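Local structure of NADH oxidase (Thermus thermophilus, 6RVB) at residues Thr176-Lys181 against Glu206-Val211; Val211-Phe216 against Glu223-Ser228; Lys197-Arg202 against Ala331-Val336. The protein probably uses NADH to reduce coenzyme A disulfide, passing the electrons through a bound FAD. One frame throughout, in Å; residues are numbered along the deposited sequence.

In the fold
Contacts 1 and 2 belong to the NAD-binding Rossmann domain, and contact 3 ties that domain to the dimerisation domain. Contact 1 pairs strands 174-178 and 205-208, and helix 190-202 forms the crossover that joins them, a beta-alpha-beta unit; contact 3 uses the same helix, whose Leu200 packs on Leu177 and Val207 of contact 1. Contact 2 follows directly, sharing Val211, and its hairpin lays Val213 and Val225 on Leu178. Contact 3 is the most buried, while contacts 1 and 2 are partly buried. Chemistry follows place: backbone pairing dominates contacts 1 and 2, with a carboxylate added beside the NAD in contact 1, whereas contact 3 relies on side chains around one glutamate.

Contact 1 (Thr176-Lys181 against Glu206-Val211); sequences TLLEAK and EVWTGV. With NAD (nicotinamide-adenine-dinucleotide), chain F.
Leu177 meets Glu206 and Trp208 through the backbone, joining strands 174-178 and 205-208 in parallel at one margin of the NAD-binding Rossmann sheet. Leu177 N gives to Glu206 O (2.8 Å), Leu177 O takes from Trp208 N, and Glu179 N continues the pairing to Trp208 O. Beyond the strands Glu179 O accepts from Val211 N (3.1 Å) and Lys181 O from Gly210 N (2.9 Å); the positive phi of Gly210, 46°, is one that glycine adopts easily. On one face Leu178 and Trp208 lie side by side, CD2 of the leucine 3.5 Å from CD1 of the indole.

Glu179 turns its carboxylate away from this pairing. OE2 takes Lys181 N on its anti lone pair at 2.8 Å, and OE1 takes the amide of Ala157, so two backbone N-H groups fix its rotation. Ribose O4B of NAD lies 3.0 Å from Glu179 OE1, two acceptors without a hydrogen bond, and adenine N7A is close to Ala180 N (3.1 Å). An alanine at Glu179 would probably leave the amides of Lys181 and Ala157 without this acceptor and open a gap beside the ribose. Backbone bonds thus satisfy strand-end amides and carbonyls, while two amides hold the Glu179 carboxylate beside the adenosine.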
loop_
_atom_site.group_PDB
_atom_site.type_symbol
_atom_site.label_atom_id
_atom_site.label_comp_id
_atom_site.label_asym_id
_atom_site.label_seq_id
_atom_site.Cartn_x
_atom_site.Cartn_y
_atom_site.Cartn_z
ATOM N N THR A 176 -9.033 -25.194 19.134
ATOM C CA THR A 176 -9.836 -25.654 18.037
ATOM C C THR A 176 -10.956 -24.627 17.774
ATOM O O THR A 176 -11.649 -24.202 18.709
ATOM C CB THR A 176 -10.226 -27.098 18.293
ATOM O OG1 THR A 176 -11.536 -27.343 17.774
ATOM C CG2 THR A 176 -10.170 -27.346 19.757
ATOM N N LEU A 177 -11.081 -24.164 16.526
ATOM C CA LEU A 177 -12.082 -23.147 16.106
ATOM C C LEU A 177 -13.324 -23.780 15.527
ATOM O O LEU A 177 -13.255 -24.466 14.491
ATOM C CB LEU A 177 -11.508 -22.366 14.967
ATOM C CG LEU A 177 -11.204 -20.916 15.010
ATOM C CD1 LEU A 177 -10.431 -20.761 13.746
ATOM C CD2 LEU A 177 -12.397 -20.106 14.894
ATOM N N LEU A 178 -14.461 -23.526 16.147
ATOM C CA LEU A 178 -15.761 -23.991 15.637
ATOM C C LEU A 178 -16.532 -22.899 14.862
ATOM O O LEU A 178 -16.957 -21.909 15.439
ATOM C CB LEU A 178 -16.565 -24.454 16.855
ATOM C CG LEU A 178 -15.769 -25.348 17.827
ATOM C CD1 LEU A 178 -16.383 -25.601 19.144
ATOM C CD2 LEU A 178 -15.479 -26.659 17.222
ATOM N N GLU A 179 -16.712 -23.030 13.575
ATOM C CA GLU A 179 -17.579 -22.084 12.857
ATOM C C GLU A 179 -18.874 -22.723 12.382
ATOM O O GLU A 179 -18.934 -23.856 11.993
ATOM C CB GLU A 179 -16.819 -21.501 11.666
ATOM C CG GLU A 179 -17.658 -20.898 10.607
ATOM C CD GLU A 179 -18.311 -19.580 11.052
ATOM O OE1 GLU A 179 -17.666 -18.727 11.718
ATOM O OE2 GLU A 179 -19.476 -19.348 10.693
ATOM N N ALA A 180 -19.931 -21.975 12.393
ATOM C CA ALA A 180 -21.214 -22.456 11.902
ATOM C C ALA A 180 -21.319 -22.519 10.418
ATOM O O ALA A 180 -21.824 -23.455 9.968
ATOM C CB ALA A 180 -22.283 -21.651 12.419
ATOM N N LYS A 181 -20.838 -21.551 9.653
ATOM C CA LYS A 181 -20.837 -21.644 8.190
ATOM C C LYS A 181 -19.689 -22.535 7.703
ATOM O O LYS A 181 -19.042 -23.144 8.479
ATOM C CB LYS A 181 -20.771 -20.246 7.548
ATOM C CG LYS A 181 -21.537 -19.237 8.249
ATOM C CD LYS A 181 -23.027 -19.472 8.169
ATOM C CE LYS A 181 -23.654 -18.439 7.320
ATOM N NZ LYS A 181 -23.943 -17.183 8.123
ATOM N N GLU A 206 -7.113 -26.420 15.019
ATOM C CA GLU A 206 -7.996 -27.278 14.296
ATOM C C GLU A 206 -9.209 -26.488 13.867
ATOM O O GLU A 206 -9.839 -25.881 14.706
ATOM C CB GLU A 206 -8.414 -28.383 15.212
ATOM C CG GLU A 206 -7.621 -29.639 14.963
ATOM C CD GLU A 206 -8.354 -30.818 15.527
ATOM O OE1 GLU A 206 -8.296 -31.891 14.902
ATOM O OE2 GLU A 206 -9.025 -30.654 16.589
ATOM N N VAL A 207 -9.597 -26.472 12.595
ATOM C CA VAL A 207 -10.815 -25.693 12.287
ATOM C C VAL A 207 -11.993 -26.604 11.890
ATOM O O VAL A 207 -11.879 -27.253 10.887
ATOM C CB VAL A 207 -10.480 -24.495 11.290
ATOM C CG1 VAL A 207 -9.018 -24.478 10.900
ATOM C CG2 VAL A 207 -11.295 -24.508 10.078
ATOM N N TRP A 208 -13.023 -26.737 12.733
ATOM C CA TRP A 208 -14.270 -27.428 12.454
ATOM C C TRP A 208 -15.197 -26.440 11.640
ATOM O O TRP A 208 -15.413 -25.317 11.987
ATOM C CB TRP A 208 -15.069 -27.760 13.764
ATOM C CG TRP A 208 -14.859 -29.059 14.699
ATOM C CD1 TRP A 208 -15.814 -29.758 15.586
ATOM C CD2 TRP A 208 -13.669 -29.735 14.860
ATOM N NE1 TRP A 208 -15.195 -30.822 16.264
ATOM C CE2 TRP A 208 -13.885 -30.822 15.823
ATOM C CE3 TRP A 208 -12.424 -29.551 14.307
ATOM C CZ2 TRP A 208 -12.868 -31.654 16.184
ATOM C CZ3 TRP A 208 -11.411 -30.375 14.687
ATOM C CH2 TRP A 208 -11.626 -31.425 15.608
ATOM N N THR A 209 -15.843 -26.899 10.605
ATOM C CA THR A 209 -16.700 -26.071 9.833
ATOM C C THR A 209 -18.131 -26.643 9.883
ATOM O O THR A 209 -18.334 -27.785 10.269
ATOM C CB THR A 209 -16.145 -26.236 8.481
ATOM O OG1 THR A 209 -15.495 -25.023 8.159
ATOM C CG2 THR A 209 -17.232 -26.753 7.398
ATOM N N GLY A 210 -19.130 -25.883 9.489
ATOM C CA GLY A 210 -20.479 -26.368 9.578
ATOM C C GLY A 210 -20.895 -27.049 10.867
ATOM O O GLY A 210 -21.550 -28.048 10.841
ATOM N N VAL A 211 -20.547 -26.492 12.009
ATOM C CA VAL A 211 -20.717 -27.129 13.295
ATOM C C VAL A 211 -21.988 -26.568 13.935
ATOM O O VAL A 211 -22.291 -25.396 13.826
ATOM C CB VAL A 211 -19.532 -26.725 14.098
ATOM C CG1 VAL A 211 -19.654 -27.097 15.566
ATOM C CG2 VAL A 211 -18.371 -27.280 13.491
HETATM P PA NAD F . -18.203 -11.597 13.018
HETATM O O1A NAD F . -17.139 -10.944 12.169
HETATM O O2A NAD F . -19.594 -11.320 12.771
HETATM O O5B NAD F . -18.056 -13.217 12.973
HETATM C C5B NAD F . -18.351 -14.185 11.906
HETATM C C4B NAD F . -19.323 -15.327 12.359
HETATM O O4B NAD F . -19.742 -16.620 11.842
HETATM C C3B NAD F . -18.652 -15.697 13.587
HETATM O O3B NAD F . -18.806 -14.529 14.282
HETATM C C2B NAD F . -19.604 -16.752 14.055
HETATM O O2B NAD F . -20.580 -16.611 15.078
HETATM C C1B NAD F . -20.546 -16.976 12.974
HETATM N N9A NAD F . -20.658 -18.212 13.847
HETATM C C8A NAD F . -19.796 -19.331 14.009
HETATM N N7A NAD F . -20.204 -20.277 14.931
HETATM C C5A NAD F . -21.324 -19.745 15.393
HETATM C C6A NAD F . -22.097 -20.308 16.315
HETATM N N6A NAD F . -21.635 -21.431 16.711
HETATM N N1A NAD F . -23.218 -19.664 16.752
HETATM C C2A NAD F . -23.455 -18.412 16.160
HETATM N N3A NAD F . -22.637 -17.793 15.209
HETATM C C4A NAD F . -21.602 -18.478 14.817
HETATM O O3 NAD F . -17.976 -11.069 14.470
HETATM P PN NAD F . -16.640 -10.728 15.315
HETATM O O1N NAD F . -17.193 -10.875 16.750
HETATM O O2N NAD F . -15.452 -11.491 14.925
HETATM O O5D NAD F . -16.351 -9.265 14.769
HETATM C C5D NAD F . -16.074 -8.213 15.662
HETATM C C4D NAD F . -16.114 -6.789 15.085
HETATM O O4D NAD F . -15.275 -5.834 15.785
HETATM C C3D NAD F . -15.673 -6.879 13.646
HETATM O O3D NAD F . -16.711 -7.167 12.685
HETATM C C2D NAD F . -15.121 -5.492 13.524
HETATM O O2D NAD F . -16.181 -4.606 13.460
HETATM C C1D NAD F . -14.457 -5.222 14.846
HETATM N N1N NAD F . -13.159 -5.907 14.631
HETATM C C2N NAD F . -12.371 -5.515 13.553
HETATM C C3N NAD F . -11.127 -6.110 13.237
HETATM C C7N NAD F . -10.279 -5.649 12.048
HETATM O O7N NAD F . -10.791 -4.862 10.996
HETATM N N7N NAD F . -8.997 -6.027 11.987
HETATM C C4N NAD F . -10.667 -7.147 14.065
HETATM C C5N NAD F . -11.451 -7.561 15.129
HETATM C C6N NAD F . -12.689 -6.942 15.392
#

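Contact 2 (Val211-Phe216 against Glu223-Ser228); sequences VKVEAF and EAVETS
Val213 and Val225 pack against each other in a beta hairpin, strands 213-215 and 226-227, whose register shifts by one at a classic beta bulge. Their side chains cross obliquely, CG1 to CG1 at 3.8 Å, and both rest on Leu178 of the Rossmann sheet; branched and apolar, they suit the buried side of the hairpin. Phe216 lies alongside Val225, pointing the same way. Its chi1 of -67° sets CG anti to the carbonyl carbon; the ring meets Val225 CG2 with its edge, in plane, 3.6 Å from CD1, while strand 236-239 packs on the phenyl group as well. Val211 adds CG1 to the methine of Thr227, 3.8 Å from CB, and the threonine OG1 is hydrogen-bonded to Glu229 N and Gly230 O.

At the bulge both Glu214 N (2.8 Å) and Ala215 N (3.2 Å) give to Glu226 O, so one carbonyl serves two amides. Glu226 N returns a bond to Ala215 O at 2.9 Å. The small Ala215 pairs here with Glu226, whose extended chain carries its carboxylate to a salt bridge with Arg217. At the other end Ser228 N gives to Lys212 O, and Ser228 OG in effect takes the place of a backbone acceptor, receiving Lys212 N at 3.2 Å.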
loop_
_atom_site.group_PDB
_atom_site.type_symbol
_atom_site.label_atom_id
_atom_site.label_comp_id
_atom_site.label_asym_id
_atom_site.label_seq_id
_atom_site.Cartn_x
_atom_site.Cartn_y
_atom_site.Cartn_z
ATOM N N VAL A 211 -20.547 -26.492 12.009
ATOM C CA VAL A 211 -20.717 -27.129 13.295
ATOM C C VAL A 211 -21.988 -26.568 13.935
ATOM O O VAL A 211 -22.291 -25.396 13.826
ATOM C CB VAL A 211 -19.532 -26.725 14.098
ATOM C CG1 VAL A 211 -19.654 -27.097 15.566
ATOM C CG2 VAL A 211 -18.371 -27.280 13.491
ATOM N N LYS A 212 -22.740 -27.408 14.611
ATOM C CA LYS A 212 -23.875 -26.907 15.314
ATOM C C LYS A 212 -23.493 -26.984 16.764
ATOM O O LYS A 212 -23.645 -28.005 17.357
ATOM C CB LYS A 212 -25.130 -27.720 14.969
ATOM C CG LYS A 212 -26.472 -26.967 15.107
ATOM C CD LYS A 212 -26.761 -26.457 16.534
ATOM C CE LYS A 212 -28.042 -25.644 16.671
ATOM N NZ LYS A 212 -29.177 -26.254 15.944
ATOM N N VAL A 213 -22.949 -25.934 17.364
ATOM C CA VAL A 213 -22.652 -26.127 18.794
ATOM C C VAL A 213 -23.916 -26.325 19.655
ATOM O O VAL A 213 -24.819 -25.522 19.619
ATOM C CB VAL A 213 -21.800 -25.012 19.355
ATOM C CG1 VAL A 213 -21.728 -25.135 20.841
ATOM C CG2 VAL A 213 -20.441 -25.055 18.732
ATOM N N GLU A 214 -23.997 -27.390 20.427
ATOM C CA GLU A 214 -25.248 -27.691 21.112
ATOM C C GLU A 214 -25.299 -27.407 22.588
ATOM O O GLU A 214 -26.365 -27.107 23.092
ATOM C CB GLU A 214 -25.642 -29.120 20.886
ATOM C CG GLU A 214 -26.449 -29.381 19.659
ATOM C CD GLU A 214 -26.178 -30.788 19.106
ATOM O OE1 GLU A 214 -25.352 -31.555 19.720
ATOM O OE2 GLU A 214 -26.791 -31.105 18.049
ATOM N N ALA A 215 -24.185 -27.511 23.304
ATOM C CA ALA A 215 -24.168 -27.008 24.682
ATOM C C ALA A 215 -22.832 -27.031 25.283
ATOM O O ALA A 215 -22.031 -27.775 24.823
ATOM C CB ALA A 215 -25.052 -27.784 25.514
ATOM N N PHE A 216 -22.628 -26.229 26.321
ATOM C CA PHE A 216 -21.359 -26.185 26.964
ATOM C C PHE A 216 -21.429 -27.032 28.174
ATOM O O PHE A 216 -22.210 -26.729 29.035
ATOM C CB PHE A 216 -20.978 -24.766 27.313
ATOM C CG PHE A 216 -20.729 -23.929 26.118
ATOM C CD1 PHE A 216 -19.720 -24.235 25.213
ATOM C CD2 PHE A 216 -21.517 -22.835 25.878
ATOM C CE1 PHE A 216 -19.501 -23.485 24.130
ATOM C CE2 PHE A 216 -21.312 -22.047 24.771
ATOM C CZ PHE A 216 -20.292 -22.379 23.899
ATOM N N GLU A 223 -15.836 -27.669 30.555
ATOM C CA GLU A 223 -14.825 -28.634 30.348
ATOM C C GLU A 223 -15.063 -29.190 28.937
ATOM O O GLU A 223 -14.165 -29.836 28.381
ATOM C CB GLU A 223 -15.052 -29.673 31.377
ATOM C CG GLU A 223 -16.454 -30.135 31.457
ATOM C CD GLU A 223 -16.642 -31.152 32.591
ATOM O OE1 GLU A 223 -17.087 -32.305 32.278
ATOM O OE2 GLU A 223 -16.335 -30.782 33.781
ATOM N N ALA A 224 -16.227 -28.880 28.337
ATOM C CA ALA A 224 -16.501 -29.519 27.103
ATOM C C ALA A 224 -16.986 -28.821 25.875
ATOM O O ALA A 224 -16.225 -28.772 24.916
ATOM C CB ALA A 224 -17.245 -30.712 27.296
ATOM N N VAL A 225 -18.213 -28.368 25.737
ATOM C CA VAL A 225 -18.601 -28.145 24.248
ATOM C C VAL A 225 -18.982 -29.374 23.441
ATOM O O VAL A 225 -18.136 -30.038 22.881
ATOM C CB VAL A 225 -17.623 -27.283 23.198
ATOM C CG1 VAL A 225 -18.518 -26.704 22.068
ATOM C CG2 VAL A 225 -16.918 -26.093 23.821
ATOM N N GLU A 226 -20.291 -29.563 23.348
ATOM C CA GLU A 226 -20.925 -30.669 22.757
ATOM C C GLU A 226 -21.432 -30.156 21.467
ATOM O O GLU A 226 -22.148 -29.200 21.459
ATOM C CB GLU A 226 -22.074 -31.065 23.666
ATOM C CG GLU A 226 -21.560 -31.638 24.980
ATOM C CD GLU A 226 -22.615 -32.190 25.920
ATOM O OE1 GLU A 226 -22.192 -32.591 27.039
ATOM O OE2 GLU A 226 -23.824 -32.195 25.564
ATOM N N THR A 227 -21.046 -30.774 20.361
ATOM C CA THR A 227 -21.485 -30.337 19.042
ATOM C C THR A 227 -22.094 -31.464 18.242
ATOM O O THR A 227 -21.780 -32.598 18.467
ATOM C CB THR A 227 -20.311 -29.773 18.232
ATOM O OG1 THR A 227 -19.653 -30.829 17.572
ATOM C CG2 THR A 227 -19.354 -29.178 19.104
ATOM N N SER A 228 -22.959 -31.121 17.290
ATOM C CA SER A 228 -23.405 -32.020 16.199
ATOM C C SER A 228 -22.281 -32.920 15.651
ATOM O O SER A 228 -22.532 -33.997 15.140
ATOM C CB SER A 228 -23.942 -31.203 15.020
ATOM O OG SER A 228 -22.870 -30.561 14.358
#

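Contact 3 (Lys197-Arg202 against Ala331-Val336); sequences KEELER and AFDLAV
Glu199 reaches from helix 190-202 to Asp333, where OE1 accepts the backbone N-H at 3.0 Å. The bond is nearly straight at the hydrogen, 163°, although the donor stands above the carboxylate plane. The bend at chi2 (-101°) turns CD toward the turn. Nearer the helix, the methylene CG of Glu199 packs 3.8 Å from Leu334 CG. A glutamate suits this place because it offers aliphatic carbon to the leucine and an oxygen to the turn. Glu199 OE2 also lies 3.5 Å from Asp333 OD2, two like charges whose repulsion the nearby Arg394 would probably lessen. Next to the glutamate, the side chain of Leu200 crosses that of Phe332 at about a right angle and sets CD2 at the edge of the ring, 3.5 Å from CE2.

The helix holds Glu199 and Leu200 in place, while Phe332, Asp333 and Leu334 are positioned by a type II' turn from Ala331 to Leu334, closed by Leu334 N to Ala331 O at 3.0 Å and by the return bond from Ala331 N to Leu334 O. It turns strand 327-331 back into strand 334-340. The Phe332 ring also stacks on His203, and Arg394 bonds to Asp333 O. The hairpin tip of the dimerisation domain thus rests on helix 190-202, whose Leu200 also packs on strand 205-208, while Ala335 meets Phe428 of the second subunit.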
loop_
_atom_site.group_PDB
_atom_site.type_symbol
_atom_site.label_atom_id
_atom_site.label_comp_id
_atom_site.label_asym_id
_atom_site.label_seq_id
_atom_site.Cartn_x
_atom_site.Cartn_y
_atom_site.Cartn_z
ATOM N N LYS A 197 -7.878 -21.057 6.275
ATOM C CA LYS A 197 -7.892 -22.426 6.850
ATOM C C LYS A 197 -6.522 -23.065 6.724
ATOM O O LYS A 197 -6.079 -23.669 7.649
ATOM C CB LYS A 197 -8.917 -23.341 6.185
ATOM C CG LYS A 197 -9.143 -24.703 6.839
ATOM C CD LYS A 197 -10.442 -25.268 6.231
ATOM C CE LYS A 197 -10.978 -26.566 6.802
ATOM N NZ LYS A 197 -10.185 -27.714 6.331
ATOM N N GLU A 198 -5.848 -22.892 5.594
ATOM C CA GLU A 198 -4.566 -23.491 5.420
ATOM C C GLU A 198 -3.606 -22.868 6.417
ATOM O O GLU A 198 -2.932 -23.565 7.073
ATOM C CB GLU A 198 -4.118 -23.397 3.985
ATOM C CG GLU A 198 -3.038 -24.304 3.626
ATOM C CD GLU A 198 -2.644 -24.211 2.163
ATOM O OE1 GLU A 198 -3.302 -23.442 1.407
ATOM O OE2 GLU A 198 -1.668 -24.915 1.775
ATOM N N GLU A 199 -3.573 -21.559 6.593
ATOM C CA GLU A 199 -2.660 -21.016 7.553
ATOM C C GLU A 199 -2.988 -21.394 8.949
ATOM O O GLU A 199 -2.081 -21.573 9.745
ATOM C CB GLU A 199 -2.516 -19.527 7.472
ATOM C CG GLU A 199 -1.225 -19.190 6.785
ATOM C CD GLU A 199 -0.137 -18.802 7.758
ATOM O OE1 GLU A 199 -0.542 -18.183 8.760
ATOM O OE2 GLU A 199 1.079 -19.116 7.506
ATOM N N LEU A 200 -4.254 -21.516 9.298
ATOM C CA LEU A 200 -4.548 -21.800 10.676
ATOM C C LEU A 200 -4.061 -23.188 10.964
ATOM O O LEU A 200 -3.549 -23.446 12.049
ATOM C CB LEU A 200 -6.017 -21.679 10.945
ATOM C CG LEU A 200 -6.662 -20.316 10.937
ATOM C CD1 LEU A 200 -8.154 -20.370 10.808
ATOM C CD2 LEU A 200 -6.312 -19.813 12.191
ATOM N N GLU A 201 -4.230 -24.081 9.993
ATOM C CA GLU A 201 -3.854 -25.459 10.194
ATOM C C GLU A 201 -2.351 -25.654 10.267
ATOM O O GLU A 201 -1.825 -26.301 11.184
ATOM C CB GLU A 201 -4.455 -26.329 9.153
ATOM C CG GLU A 201 -5.881 -26.527 9.442
ATOM C CD GLU A 201 -6.612 -27.190 8.344
ATOM O OE1 GLU A 201 -6.073 -27.412 7.225
ATOM O OE2 GLU A 201 -7.765 -27.452 8.627
ATOM N N ARG A 202 -1.640 -25.066 9.321
ATOM C CA ARG A 202 -0.185 -24.922 9.390
ATOM C C ARG A 202 0.304 -24.477 10.785
ATOM O O ARG A 202 1.385 -24.708 11.114
ATOM C CB ARG A 202 0.258 -23.953 8.283
ATOM C CG ARG A 202 1.726 -23.747 8.153
ATOM C CD ARG A 202 2.064 -22.717 7.112
ATOM N NE ARG A 202 1.321 -22.897 5.859
ATOM C CZ ARG A 202 1.808 -23.500 4.754
ATOM N NH1 ARG A 202 3.045 -24.030 4.759
ATOM N NH2 ARG A 202 1.068 -23.576 3.628
ATOM N N ALA A 331 -3.684 -12.550 10.702
ATOM C CA ALA A 331 -3.928 -13.875 11.259
ATOM C C ALA A 331 -2.677 -14.714 11.024
ATOM O O ALA A 331 -2.394 -15.041 9.856
ATOM C CB ALA A 331 -5.127 -14.483 10.619
ATOM N N PHE A 332 -1.892 -14.974 12.078
ATOM C CA PHE A 332 -0.576 -15.557 11.898
ATOM C C PHE A 332 0.277 -14.845 10.832
ATOM O O PHE A 332 0.634 -13.661 10.975
ATOM C CB PHE A 332 -0.674 -17.047 11.636
ATOM C CG PHE A 332 -1.377 -17.802 12.734
ATOM C CD1 PHE A 332 -0.699 -18.252 13.805
ATOM C CD2 PHE A 332 -2.757 -17.990 12.704
ATOM C CE1 PHE A 332 -1.351 -18.836 14.827
ATOM C CE2 PHE A 332 -3.434 -18.607 13.722
ATOM C CZ PHE A 332 -2.752 -19.024 14.779
ATOM N N ASP A 333 0.606 -15.544 9.762
ATOM C CA ASP A 333 1.520 -14.988 8.788
ATOM C C ASP A 333 0.773 -14.424 7.585
ATOM O O ASP A 333 1.379 -14.184 6.523
ATOM C CB ASP A 333 2.544 -16.044 8.309
ATOM C CG ASP A 333 3.446 -16.620 9.470
ATOM O OD1 ASP A 333 3.853 -15.878 10.442
ATOM O OD2 ASP A 333 3.740 -17.865 9.406
ATOM N N LEU A 334 -0.540 -14.200 7.707
ATOM C CA LEU A 334 -1.279 -13.585 6.625
ATOM C C LEU A 334 -1.785 -12.271 7.075
ATOM O O LEU A 334 -2.263 -12.171 8.203
ATOM C CB LEU A 334 -2.442 -14.464 6.255
ATOM C CG LEU A 334 -2.104 -15.716 5.493
ATOM C CD1 LEU A 334 -3.342 -16.317 5.071
ATOM C CD2 LEU A 334 -1.232 -15.332 4.315
ATOM N N ALA A 335 -1.667 -11.258 6.211
ATOM C CA ALA A 335 -2.424 -9.976 6.334
ATOM C C ALA A 335 -3.595 -10.012 5.349
ATOM O O ALA A 335 -3.350 -10.186 4.142
ATOM C CB ALA A 335 -1.524 -8.823 6.009
ATOM N N VAL A 336 -4.838 -9.957 5.827
ATOM C CA VAL A 336 -5.994 -10.148 4.931
ATOM C C VAL A 336 -6.812 -8.867 4.797
ATOM O O VAL A 336 -7.377 -8.391 5.816
ATOM C CB VAL A 336 -6.928 -11.235 5.447
ATOM C CG1 VAL A 336 -8.159 -11.317 4.622
ATOM C CG2 VAL A 336 -6.250 -12.561 5.398
#